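Local coordinates for protein zinc chaperone AztD (Citrobacter koseri, PDB 6CMK) that acts as a periplasmic zinc chaperone, handing one zinc ion directly to the solute-binding protein AztC of the AztABCD transport system, at residues V64-N69 with A81-A86. Residues are numbered along the deposited sequence; the frame is centred on the assembly and turned at random.
Sequences VKGPAN and AIQGSA
With CG opposite its carbonyl carbon (chi1 -60°) and the chain extended beyond, Gln83 brings its amide to the backbone N-H groups of Lys65 and Gly66, while Lys65, its CG opposite the backbone N (chi1 -179°) and every later torsion stretched out, extends alongside Ala86. The Gln83 carboxamide is gripped at both ends. Its OE1 accepts two consecutive backbone N-H groups, from Lys65 N at 2.8 Å and, more nearly straight, from Gly66 N at 3.0 Å; both donors are tilted somewhat from the carbonyl plane. Its NE2 turns back to Ala81 O of its own strand, 3.1 Å away, and also reaches Ser90 OG on strand 88-100. Held by these bonds, the amide has its rotation fixed, and CB and CG2 of Val64 pack against it. The Lys65 methylenes lie along the Ala86 methyl, CG to CB closing to a tight 3.5 Å, and NZ donates a hydrogen bond to Ala86 O (2.6 Å). A water bridges Pro67 O and Ser85 OG, donating to Pro67 O. Farther along, Asn69 and Ile82 form an antiparallel hydrogen-bonded pair, Asn69 N to Ile82 O and Ile82 N to Asn69 O, both 2.8 Å, beside which the methyls of Ala68 and Ala81 meet. Asn69 ND2 donates to Asn394 OD1, and the Asn69 side chain lies about 8 Å from a bound zinc ion. Gln83 thus fastens the loop between strands 58-63 and 69-72 to strand 78-83, at the crossing from one antiparallel blade to the next in this beta-propeller.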
loop_
_atom_site.group_PDB
_atom_site.type_symbol
_atom_site.label_atom_id
_atom_site.label_comp_id
_atom_site.label_asym_id
_atom_site.label_seq_id
_atom_site.Cartn_x
_atom_site.Cartn_y
_atom_site.Cartn_z
ATOM N N VAL B 64 -2.425 -31.340 5.874
ATOM C CA VAL B 64 -1.747 -31.365 4.587
ATOM C C VAL B 64 -0.959 -32.668 4.533
ATOM O O VAL B 64 -1.227 -33.590 5.313
ATOM C CB VAL B 64 -0.870 -30.110 4.389
ATOM C CG1 VAL B 64 -1.748 -28.866 4.292
ATOM C CG2 VAL B 64 0.149 -29.939 5.514
ATOM N N LYS B 65 0.005 -32.768 3.622
ATOM C CA LYS B 65 0.657 -34.050 3.379
ATOM C C LYS B 65 1.927 -34.231 4.204
ATOM O O LYS B 65 2.210 -35.347 4.656
ATOM C CB LYS B 65 0.967 -34.199 1.884
ATOM C CG LYS B 65 1.624 -35.528 1.511
ATOM C CD LYS B 65 1.927 -35.626 0.013
ATOM C CE LYS B 65 2.866 -36.795 -0.285
ATOM N NZ LYS B 65 3.365 -36.797 -1.691
ATOM N N GLY B 66 2.699 -33.167 4.406
ATOM C CA GLY B 66 3.897 -33.231 5.211
ATOM C C GLY B 66 4.064 -31.984 6.060
ATOM O O GLY B 66 3.341 -31.002 5.892
ATOM N N PRO B 67 5.017 -31.998 6.994
ATOM C CA PRO B 67 5.303 -30.779 7.760
ATOM C C PRO B 67 5.696 -29.651 6.823
ATOM O O PRO B 67 6.408 -29.862 5.841
ATOM C CB PRO B 67 6.466 -31.190 8.672
ATOM C CG PRO B 67 6.425 -32.673 8.711
ATOM C CD PRO B 67 5.880 -33.120 7.396
ATOM N N ALA B 68 5.232 -28.441 7.145
ATOM C CA ALA B 68 5.291 -27.323 6.218
ATOM C C ALA B 68 6.170 -26.192 6.727
ATOM O O ALA B 68 6.294 -25.966 7.934
ATOM C CB ALA B 68 3.889 -26.752 5.950
ATOM N N ASN B 69 6.772 -25.485 5.772
ATOM C CA ASN B 69 7.257 -24.128 5.945
ATOM C C ASN B 69 6.195 -23.187 5.382
ATOM O O ASN B 69 5.469 -23.541 4.454
ATOM C CB ASN B 69 8.600 -23.918 5.230
ATOM C CG ASN B 69 9.729 -24.779 5.803
ATOM O OD1 ASN B 69 10.682 -25.109 5.093
ATOM N ND2 ASN B 69 9.628 -25.147 7.078
ATOM N N ALA B 81 1.995 -23.264 1.995
ATOM C CA ALA B 81 2.551 -24.244 2.921
ATOM C C ALA B 81 3.435 -25.182 2.103
ATOM O O ALA B 81 2.938 -26.080 1.411
ATOM C CB ALA B 81 1.439 -24.991 3.653
ATOM N N ILE B 82 4.740 -24.948 2.169
ATOM C CA ILE B 82 5.715 -25.676 1.373
ATOM C C ILE B 82 6.116 -26.921 2.155
ATOM O O ILE B 82 6.617 -26.822 3.283
ATOM C CB ILE B 82 6.937 -24.798 1.052
ATOM C CG1 ILE B 82 6.586 -23.662 0.080
ATOM C CG2 ILE B 82 8.039 -25.637 0.410
ATOM C CD1 ILE B 82 5.817 -22.478 0.660
ATOM N N GLN B 83 5.912 -28.093 1.550
ATOM C CA GLN B 83 6.143 -29.387 2.195
ATOM C C GLN B 83 7.243 -30.127 1.433
ATOM O O GLN B 83 6.976 -30.962 0.569
ATOM C CB GLN B 83 4.841 -30.168 2.239
ATOM C CG GLN B 83 3.749 -29.447 3.021
ATOM C CD GLN B 83 2.355 -29.784 2.543
ATOM O OE1 GLN B 83 1.920 -30.923 2.629
ATOM N NE2 GLN B 83 1.649 -28.781 2.018
ATOM N N GLY B 84 8.492 -29.823 1.782
ATOM C CA GLY B 84 9.616 -30.318 1.001
ATOM C C GLY B 84 9.652 -31.829 0.903
ATOM O O GLY B 84 9.889 -32.382 -0.174
ATOM N N SER B 85 9.402 -32.519 2.017
ATOM C CA SER B 85 9.493 -33.974 2.021
ATOM C C SER B 85 8.295 -34.639 1.361
ATOM O O SER B 85 8.389 -35.808 0.975
ATOM C CB SER B 85 9.635 -34.496 3.453
ATOM O OG SER B 85 8.501 -34.179 4.241
ATOM N N ALA B 86 7.181 -33.926 1.215
ATOM C CA ALA B 86 5.973 -34.494 0.637
ATOM C C ALA B 86 5.810 -34.177 -0.842
ATOM O O ALA B 86 4.895 -34.717 -1.471
ATOM C CB ALA B 86 4.746 -33.994 1.405
HETATM O O HOH W 1 6.933 -32.010 4.111
#